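Local coordinates for 49 protein (Murid herpesvirus 4, PDB 6A4V) that interacts with poly(ADP-ribose) polymerase 1 and probably thereby facilitates replication of the virus, at residues C67-L72 / I303-L308; L249-V254 / R288-N293; N283-R288 / D299-C304. All coordinates share one frame; numbering follows the deposited sequence.

Contact 1: C67-L72 / I303-L308; sequences CKLQVL and ICLRGL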
loop_
_atom_site.group_PDB
_atom_site.type_symbol
_atom_site.label_atom_id
_atom_site.label_comp_id
_atom_site.label_asym_id
_atom_site.label_seq_id
_atom_site.Cartn_x
_atom_site.Cartn_y
_atom_site.Cartn_z
ATOM N N CYS B 67 20.012 4.470 -7.894
ATOM C CA CYS B 67 19.235 3.243 -8.114
ATOM C C CYS B 67 19.140 2.524 -6.756
ATOM O O CYS B 67 18.103 2.158 -6.336
ATOM C CB CYS B 67 19.886 2.382 -9.199
ATOM S SG CYS B 67 20.036 3.214 -10.814
ATOM N N LYS B 68 20.269 2.398 -6.051
ATOM C CA LYS B 68 20.349 1.565 -4.887
ATOM C C LYS B 68 19.365 2.110 -3.861
ATOM O O LYS B 68 18.633 1.323 -3.234
ATOM C CB LYS B 68 21.763 1.530 -4.297
ATOM C CG LYS B 68 22.838 0.916 -5.182
ATOM C CD LYS B 68 23.832 -0.074 -4.498
ATOM C CE LYS B 68 25.253 0.027 -5.043
ATOM N NZ LYS B 68 26.256 0.227 -3.958
ATOM N N LEU B 69 19.288 3.441 -3.809
ATOM C CA LEU B 69 18.479 4.172 -2.929
ATOM C C LEU B 69 17.013 4.012 -3.280
ATOM O O LEU B 69 16.202 4.074 -2.375
ATOM C CB LEU B 69 18.853 5.654 -2.962
ATOM C CG LEU B 69 20.098 5.984 -2.132
ATOM C CD1 LEU B 69 20.571 7.396 -2.409
ATOM C CD2 LEU B 69 19.852 5.732 -0.653
ATOM N N GLN B 70 16.706 3.961 -4.575
ATOM C CA GLN B 70 15.330 3.817 -5.041
ATOM C C GLN B 70 14.815 2.443 -4.654
ATOM O O GLN B 70 13.748 2.346 -3.983
ATOM C CB GLN B 70 15.258 4.027 -6.543
ATOM C CG GLN B 70 15.297 5.501 -6.874
ATOM C CD GLN B 70 15.291 5.761 -8.357
ATOM O OE1 GLN B 70 16.003 5.111 -9.130
ATOM N NE2 GLN B 70 14.488 6.734 -8.761
ATOM N N VAL B 71 15.676 1.428 -4.840
ATOM C CA VAL B 71 15.361 0.106 -4.393
ATOM C C VAL B 71 15.137 0.108 -2.889
ATOM O O VAL B 71 14.225 -0.594 -2.443
ATOM C CB VAL B 71 16.477 -0.904 -4.676
ATOM C CG1 VAL B 71 16.267 -2.164 -3.874
ATOM C CG2 VAL B 71 16.553 -1.189 -6.171
ATOM N N LEU B 72 16.009 0.804 -2.129
ATOM C CA LEU B 72 15.849 0.731 -0.691
ATOM C C LEU B 72 14.633 1.514 -0.242
ATOM O O LEU B 72 14.020 1.158 0.764
ATOM C CB LEU B 72 17.087 1.225 0.031
ATOM C CG LEU B 72 18.242 0.255 0.020
ATOM C CD1 LEU B 72 19.456 0.938 0.555
ATOM C CD2 LEU B 72 17.929 -0.970 0.836
ATOM N N ILE B 303 10.062 10.776 -5.143
ATOM C CA ILE B 303 9.941 11.739 -6.176
ATOM C C ILE B 303 11.277 12.480 -6.239
ATOM O O ILE B 303 11.853 12.689 -7.325
ATOM C CB ILE B 303 8.689 12.653 -6.042
ATOM C CG1 ILE B 303 8.289 13.167 -7.417
ATOM C CG2 ILE B 303 8.869 13.848 -5.095
ATOM C CD1 ILE B 303 8.010 12.047 -8.402
ATOM N N CYS B 304 11.855 12.701 -5.071
ATOM C CA CYS B 304 13.099 13.418 -4.928
ATOM C C CYS B 304 14.309 12.637 -5.481
ATOM O O CYS B 304 15.243 13.174 -6.133
ATOM C CB CYS B 304 13.258 13.818 -3.469
ATOM S SG CYS B 304 14.883 14.524 -3.127
ATOM N N LEU B 305 14.368 11.340 -5.263
ATOM C CA LEU B 305 15.438 10.591 -5.909
ATOM C C LEU B 305 15.269 10.636 -7.440
ATOM O O LEU B 305 16.226 10.859 -8.154
ATOM C CB LEU B 305 15.348 9.168 -5.379
ATOM C CG LEU B 305 15.685 9.007 -3.911
ATOM C CD1 LEU B 305 15.390 7.599 -3.471
ATOM C CD2 LEU B 305 17.149 9.347 -3.671
ATOM N N ARG B 306 14.067 10.396 -7.945
ATOM C CA ARG B 306 13.762 10.525 -9.405
ATOM C C ARG B 306 14.237 11.904 -9.909
ATOM O O ARG B 306 14.988 12.015 -10.903
ATOM C CB ARG B 306 12.264 10.344 -9.693
ATOM C CG ARG B 306 11.949 9.457 -10.897
ATOM C CD ARG B 306 10.671 9.817 -11.673
ATOM N NE ARG B 306 9.381 9.404 -11.099
ATOM C CZ ARG B 306 8.168 9.765 -11.566
ATOM N NH1 ARG B 306 8.041 10.548 -12.629
ATOM N NH2 ARG B 306 7.072 9.345 -10.953
ATOM N N GLY B 307 13.830 12.970 -9.210
ATOM C CA GLY B 307 14.330 14.320 -9.571
ATOM C C GLY B 307 15.847 14.332 -9.754
ATOM O O GLY B 307 16.355 14.983 -10.638
ATOM N N LEU B 308 16.563 13.639 -8.868
ATOM C CA LEU B 308 18.011 13.712 -8.771
ATOM C C LEU B 308 18.667 12.967 -9.944
ATOM O O LEU B 308 19.608 13.465 -10.533
ATOM C CB LEU B 308 18.446 13.158 -7.406
ATOM C CG LEU B 308 18.616 14.215 -6.321
ATOM C CD1 LEU B 308 18.625 13.588 -4.919
ATOM C CD2 LEU B 308 19.877 14.996 -6.552
#
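An antiparallel helix pair, part of a bundle in a predominantly helical chain, brings Leu305 of helix 295-312 against Leu69 and Gln70 of helix 61-85. The axes of the short segments approach to 10.1 Å with a signed crossing angle of -165°, and the closest backbone pair, the CA atoms of Gln70 and Leu305, stands 6.8 Å apart. Leu305 carries the contact from its side. With its CG set anti to the carbonyl carbon (chi1 -68°), its isobutyl group leaves the helix toward the facing one and crosses Leu69 at about a right angle. Its two methyls divide the work: Leu305 CD1 comes within 3.8 Å of the carbonyl oxygen Leu69 O and 4.0 Å from Leu69 CB, while Leu305 CD2 lies 4.1 Å from Leu69 CD1. The antiparallel pairing extends into a bundle of four helices, because Leu69 also packs on Phe250, His253 and Val254 of helix 238-262, and Leu305 reaches Leu282 of helix 274-289.

Gln70 takes the flank. Its chain starts beside the backbone N and then runs extended, sliding past Leu305 in the opposite direction, so the methylene does the touching: Gln70 CG is 4.0 Å from Leu305 CB. Arg306 is poorly ordered, and its long chain leads away from helix 61-85 at the exposed margin. Nearly one turn back, Ile303 points away from helix 61-85 and packs on Leu199 of the second subunit.

Contact 2: L249-V254 / R288-N293; sequences LFKNHV and RLQTSN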
loop_
_atom_site.group_PDB
_atom_site.type_symbol
_atom_site.label_atom_id
_atom_site.label_comp_id
_atom_site.label_asym_id
_atom_site.label_seq_id
_atom_site.Cartn_x
_atom_site.Cartn_y
_atom_site.Cartn_z
ATOM N N LEU B 249 20.491 0.696 6.187
ATOM C CA LEU B 249 21.144 0.500 4.963
ATOM C C LEU B 249 20.722 1.643 4.058
ATOM O O LEU B 249 21.530 2.110 3.357
ATOM C CB LEU B 249 20.795 -0.893 4.460
ATOM C CG LEU B 249 21.693 -1.541 3.407
ATOM C CD1 LEU B 249 23.153 -1.570 3.824
ATOM C CD2 LEU B 249 21.192 -2.965 3.098
ATOM N N PHE B 250 19.475 2.144 4.169
ATOM C CA PHE B 250 18.996 3.266 3.314
ATOM C C PHE B 250 19.589 4.582 3.830
ATOM O O PHE B 250 20.081 5.455 3.065
ATOM C CB PHE B 250 17.472 3.198 3.255
ATOM C CG PHE B 250 16.768 4.349 2.600
ATOM C CD1 PHE B 250 17.038 4.680 1.293
ATOM C CD2 PHE B 250 15.747 5.028 3.262
ATOM C CE1 PHE B 250 16.454 5.786 0.709
ATOM C CE2 PHE B 250 15.065 6.064 2.637
ATOM C CZ PHE B 250 15.462 6.473 1.368
ATOM N N LYS B 251 19.441 4.821 5.123
ATOM C CA LYS B 251 20.007 6.109 5.661
ATOM C C LYS B 251 21.516 6.284 5.356
ATOM O O LYS B 251 22.002 7.347 5.101
ATOM C CB LYS B 251 19.845 6.091 7.176
ATOM C CG LYS B 251 20.225 7.372 7.889
ATOM C CD LYS B 251 20.849 7.095 9.258
ATOM C CE LYS B 251 20.121 6.072 10.103
ATOM N NZ LYS B 251 20.780 5.987 11.433
ATOM N N ASN B 252 22.302 5.217 5.544
ATOM C CA ASN B 252 23.738 5.251 5.345
ATOM C C ASN B 252 24.094 5.382 3.852
ATOM O O ASN B 252 25.163 6.008 3.491
ATOM C CB ASN B 252 24.399 4.055 6.026
ATOM C CG ASN B 252 24.333 4.163 7.526
ATOM O OD1 ASN B 252 24.746 5.196 8.088
ATOM N ND2 ASN B 252 23.924 3.078 8.199
ATOM N N HIS B 253 23.261 4.872 2.954
ATOM C CA HIS B 253 23.619 5.040 1.549
ATOM C C HIS B 253 23.245 6.438 1.140
ATOM O O HIS B 253 23.896 6.943 0.243
ATOM C CB HIS B 253 23.015 4.047 0.583
ATOM C CG HIS B 253 23.741 2.758 0.452
ATOM N ND1 HIS B 253 24.845 2.612 -0.377
ATOM C CD2 HIS B 253 23.447 1.532 0.953
ATOM C CE1 HIS B 253 25.211 1.344 -0.340
ATOM N NE2 HIS B 253 24.392 0.663 0.502
ATOM N N VAL B 254 22.253 7.075 1.803
ATOM C CA VAL B 254 22.082 8.517 1.542
ATOM C C VAL B 254 23.379 9.259 1.936
ATOM O O VAL B 254 23.859 10.136 1.205
ATOM C CB VAL B 254 20.778 9.057 2.192
ATOM C CG1 VAL B 254 20.685 10.578 2.106
ATOM C CG2 VAL B 254 19.539 8.460 1.470
ATOM N N ARG B 288 13.811 13.244 8.855
ATOM C CA ARG B 288 12.440 13.173 9.396
ATOM C C ARG B 288 11.997 11.708 9.467
ATOM O O ARG B 288 11.259 11.350 10.399
ATOM C CB ARG B 288 11.399 13.930 8.560
ATOM C CG ARG B 288 10.025 14.046 9.222
ATOM C CD ARG B 288 10.110 14.948 10.449
ATOM N NE ARG B 288 8.816 15.207 11.064
ATOM C CZ ARG B 288 8.310 14.547 12.101
ATOM N NH1 ARG B 288 9.097 13.916 12.962
ATOM N NH2 ARG B 288 6.994 14.500 12.247
ATOM N N LEU B 289 12.380 10.913 8.447
ATOM C CA LEU B 289 12.044 9.549 8.382
ATOM C C LEU B 289 12.424 8.759 9.650
ATOM O O LEU B 289 11.810 7.729 9.952
ATOM C CB LEU B 289 12.706 8.967 7.143
ATOM C CG LEU B 289 12.321 7.540 6.804
ATOM C CD1 LEU B 289 10.811 7.431 6.490
ATOM C CD2 LEU B 289 13.190 7.109 5.623
ATOM N N GLN B 290 13.397 9.224 10.421
ATOM C CA GLN B 290 13.830 8.445 11.542
ATOM C C GLN B 290 12.859 8.629 12.708
ATOM O O GLN B 290 12.892 7.833 13.647
ATOM C CB GLN B 290 15.259 8.791 11.982
ATOM C CG GLN B 290 16.278 8.848 10.858
ATOM C CD GLN B 290 16.396 7.562 10.074
ATOM O OE1 GLN B 290 16.406 7.567 8.835
ATOM N NE2 GLN B 290 16.369 6.455 10.794
ATOM N N THR B 291 12.036 9.681 12.696
ATOM C CA THR B 291 11.121 9.907 13.837
ATOM C C THR B 291 9.672 9.680 13.401
ATOM O O THR B 291 8.872 9.336 14.210
ATOM C CB THR B 291 11.357 11.277 14.477
ATOM O OG1 THR B 291 11.571 12.195 13.402
ATOM C CG2 THR B 291 12.550 11.276 15.406
ATOM N N SER B 292 9.367 9.908 12.117
ATOM C CA SER B 292 8.094 9.508 11.505
ATOM C C SER B 292 8.339 8.694 10.228
ATOM O O SER B 292 8.453 9.224 9.058
ATOM C CB SER B 292 7.176 10.665 11.243
ATOM O OG SER B 292 7.891 11.692 10.610
ATOM N N ASN B 293 8.350 7.379 10.480
ATOM C CA ASN B 293 8.652 6.379 9.509
ATOM C C ASN B 293 7.298 6.030 8.913
ATOM O O ASN B 293 6.481 5.310 9.531
ATOM C CB ASN B 293 9.433 5.225 10.149
ATOM C CG ASN B 293 10.150 4.354 9.123
ATOM O OD1 ASN B 293 9.598 3.355 8.663
ATOM N ND2 ASN B 293 11.388 4.687 8.772
#
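The carbonyl oxygen of Arg288, one residue before the Leu289 that meets Phe250, is gripped by several donors as the chain turns: Ser292 N and Thr291 N each stand 2.9 Å from Arg288 O. The hydroxyl Thr291 OG1 adds a third bond to Arg288 O at 3.1 Å, coming in tilted 34° from the carbonyl plane. Asn293 performs a similar service one residue on. Its ND2 donates to Leu289 O over 3.3 Å, with an N-H...acceptor angle of 154° and from above the carbonyl plane; the same amide is tied to Asn247 and, through OD1, to Arg80, which should fix its rotation.

Leu289 points its side chain toward helix 238-262. Because CG lies anti to the backbone N (chi1 -173°), one methyl reaches the rim of the aromatic ring: Leu289 CD2 sits 3.7 Å from Phe250 CE2, in the plane of the ring, the two side chains crossing at about a right angle. The ring also touches Leu286 further back on helix 274-289, Leu69 and Leu72 of helix 61-85 and Ile301 of helix 295-312.

Nearer the surface, the aliphatic part of Lys251 passes Gln290, with Lys251 CE 4.0 Å from Gln290 CD. Both chains are bent, Lys251 at chi2 and chi3 and Gln290 at chi2, and both touch a crystal neighbour, so their precise form may owe something to the lattice. The chemistry is therefore layered: hydrocarbon meets an aromatic edge inside, methylenes of Lys251 lie against the end of Gln290 nearer the surface, and the carbonyls of Arg288 and Leu289 find donors within their own segment.

Contact 3: N283-R288 / D299-C304; sequences NHLLHR and DEILIC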
loop_
_atom_site.group_PDB
_atom_site.type_symbol
_atom_site.label_atom_id
_atom_site.label_comp_id
_atom_site.label_asym_id
_atom_site.label_seq_id
_atom_site.Cartn_x
_atom_site.Cartn_y
_atom_site.Cartn_z
ATOM N N ASN B 283 18.217 15.154 2.417
ATOM C CA ASN B 283 18.819 14.963 3.746
ATOM C C ASN B 283 17.779 15.237 4.835
ATOM O O ASN B 283 17.608 14.418 5.741
ATOM C CB ASN B 283 20.112 15.778 3.864
ATOM C CG ASN B 283 20.549 15.906 5.302
ATOM O OD1 ASN B 283 20.963 14.912 5.911
ATOM N ND2 ASN B 283 20.290 17.082 5.865
ATOM N N HIS B 284 17.022 16.350 4.694
ATOM C CA HIS B 284 15.905 16.728 5.623
ATOM C C HIS B 284 14.853 15.625 5.723
ATOM O O HIS B 284 14.326 15.330 6.803
ATOM C CB HIS B 284 15.202 18.016 5.117
ATOM C CG HIS B 284 15.991 19.269 5.266
ATOM N ND1 HIS B 284 16.096 20.203 4.232
ATOM C CD2 HIS B 284 16.683 19.774 6.315
ATOM C CE1 HIS B 284 16.820 21.230 4.631
ATOM N NE2 HIS B 284 17.200 20.988 5.909
ATOM N N LEU B 285 14.536 15.018 4.571
ATOM C CA LEU B 285 13.592 13.955 4.550
ATOM C C LEU B 285 14.077 12.750 5.370
ATOM O O LEU B 285 13.243 12.174 6.188
ATOM C CB LEU B 285 13.307 13.598 3.081
ATOM C CG LEU B 285 12.280 14.539 2.429
ATOM C CD1 LEU B 285 12.250 14.373 0.940
ATOM C CD2 LEU B 285 10.918 14.356 3.031
ATOM N N LEU B 286 15.350 12.347 5.138
ATOM C CA LEU B 286 15.919 11.166 5.776
ATOM C C LEU B 286 15.941 11.355 7.278
ATOM O O LEU B 286 15.592 10.458 8.039
ATOM C CB LEU B 286 17.298 10.827 5.190
ATOM C CG LEU B 286 17.274 9.607 4.263
ATOM C CD1 LEU B 286 16.735 8.397 5.005
ATOM C CD2 LEU B 286 16.441 9.875 3.010
ATOM N N HIS B 287 16.239 12.572 7.685
ATOM C CA HIS B 287 16.253 12.917 9.055
ATOM C C HIS B 287 14.834 12.841 9.636
ATOM O O HIS B 287 14.659 12.492 10.836
ATOM C CB HIS B 287 16.854 14.322 9.231
ATOM C CG HIS B 287 17.188 14.611 10.655
ATOM N ND1 HIS B 287 16.237 15.088 11.559
ATOM C CD2 HIS B 287 18.320 14.418 11.361
ATOM C CE1 HIS B 287 16.791 15.218 12.752
ATOM N NE2 HIS B 287 18.061 14.798 12.653
ATOM N N ARG B 288 13.811 13.244 8.855
ATOM C CA ARG B 288 12.440 13.173 9.396
ATOM C C ARG B 288 11.997 11.708 9.467
ATOM O O ARG B 288 11.259 11.350 10.399
ATOM C CB ARG B 288 11.399 13.930 8.560
ATOM C CG ARG B 288 10.025 14.046 9.222
ATOM C CD ARG B 288 10.110 14.948 10.449
ATOM N NE ARG B 288 8.816 15.207 11.064
ATOM C CZ ARG B 288 8.310 14.547 12.101
ATOM N NH1 ARG B 288 9.097 13.916 12.962
ATOM N NH2 ARG B 288 6.994 14.500 12.247
ATOM N N ASP B 299 7.103 8.415 -0.027
ATOM C CA ASP B 299 6.612 8.913 -1.295
ATOM C C ASP B 299 7.370 10.172 -1.710
ATOM O O ASP B 299 7.714 10.364 -2.860
ATOM C CB ASP B 299 5.102 9.187 -1.269
ATOM C CG ASP B 299 4.193 7.954 -1.367
ATOM O OD1 ASP B 299 4.540 7.059 -2.159
ATOM O OD2 ASP B 299 3.084 7.937 -0.687
ATOM N N GLU B 300 7.516 11.122 -0.787
ATOM C CA GLU B 300 8.331 12.339 -1.102
ATOM C C GLU B 300 9.779 12.005 -1.476
ATOM O O GLU B 300 10.329 12.525 -2.434
ATOM C CB GLU B 300 8.286 13.326 0.054
ATOM C CG GLU B 300 8.323 14.728 -0.479
ATOM C CD GLU B 300 8.364 15.740 0.620
ATOM O OE1 GLU B 300 7.533 15.573 1.638
ATOM O OE2 GLU B 300 9.247 16.622 0.465
ATOM N N ILE B 301 10.397 11.085 -0.749
ATOM C CA ILE B 301 11.762 10.710 -1.088
ATOM C C ILE B 301 11.856 10.163 -2.513
ATOM O O ILE B 301 12.773 10.485 -3.205
ATOM C CB ILE B 301 12.305 9.712 -0.063
ATOM C CG1 ILE B 301 12.553 10.359 1.287
ATOM C CG2 ILE B 301 13.541 9.042 -0.566
ATOM C CD1 ILE B 301 12.674 9.320 2.387
ATOM N N LEU B 302 10.953 9.271 -2.906
ATOM C CA LEU B 302 10.946 8.693 -4.249
ATOM C C LEU B 302 10.947 9.788 -5.297
ATOM O O LEU B 302 11.687 9.720 -6.244
ATOM C CB LEU B 302 9.694 7.810 -4.419
ATOM C CG LEU B 302 9.896 6.388 -3.937
ATOM C CD1 LEU B 302 8.614 5.727 -3.478
ATOM C CD2 LEU B 302 10.627 5.585 -5.012
ATOM N N ILE B 303 10.062 10.776 -5.143
ATOM C CA ILE B 303 9.941 11.739 -6.176
ATOM C C ILE B 303 11.277 12.480 -6.239
ATOM O O ILE B 303 11.853 12.689 -7.325
ATOM C CB ILE B 303 8.689 12.653 -6.042
ATOM C CG1 ILE B 303 8.289 13.167 -7.417
ATOM C CG2 ILE B 303 8.869 13.848 -5.095
ATOM C CD1 ILE B 303 8.010 12.047 -8.402
ATOM N N CYS B 304 11.855 12.701 -5.071
ATOM C CA CYS B 304 13.099 13.418 -4.928
ATOM C C CYS B 304 14.309 12.637 -5.481
ATOM O O CYS B 304 15.243 13.174 -6.133
ATOM C CB CYS B 304 13.258 13.818 -3.469
ATOM S SG CYS B 304 14.883 14.524 -3.127
#
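Apolar contacts join Leu285 and Leu286 to Ile301. Leu285 CB lies 3.8 Å from Ile301 CG1, and Leu285 CD1 follows at 4.0 Å from that same Ile301 CG1, the two chains sliding past each other in opposite directions. Ile301 places CG1 anti to the carbonyl carbon (chi1 -70°), which carries its terminal methyl on to the next residue: Ile301 CD1 is 3.9 Å from Leu286 CD2, and here the side chains cross at about a right angle.

A second kind of contact sets hydrocarbon against a carboxylate. Glu300, extended beyond CG, lies across Leu285, so that Leu285 CD2 is 3.8 Å from Glu300 CD and Leu285 CD1 is 3.8 Å from Glu300 OE2. The charge is met by another chain: Glu300 OE2 forms a salt bridge with Arg99 of the second subunit, which also packs on Leu285. That pairing would favour the ionised form of a buried acid.

The helical hairpin formed by 274-289 and 295-312 runs nearly antiparallel, its short segments crossing at -156°. On one flank Leu286 and Ile301 both lean on Phe250 of helix 238-262, and Ile301 reaches Cys73 of helix 61-85; on another, Glu300 and Leu285 face the neighbouring subunit.

Contacts 1 and 3 share helix 295-312, which pairs antiparallel with helix 61-85 in one and helix 274-289 in the other; contact 2 ties helix 238-262 to the C-terminal end of helix 274-289 and the turn after it. Together they join four helices, with Phe250 as the common meeting point of all three. All four touching residues of contact 3 are buried, and the one acid among them is answered by the second subunit. Contacts 1 and 2 are only partly buried, each grading from leucine or phenylalanine inside to long polar chains outside, and contact 2 alone includes a turn rich in hydrogen bonds.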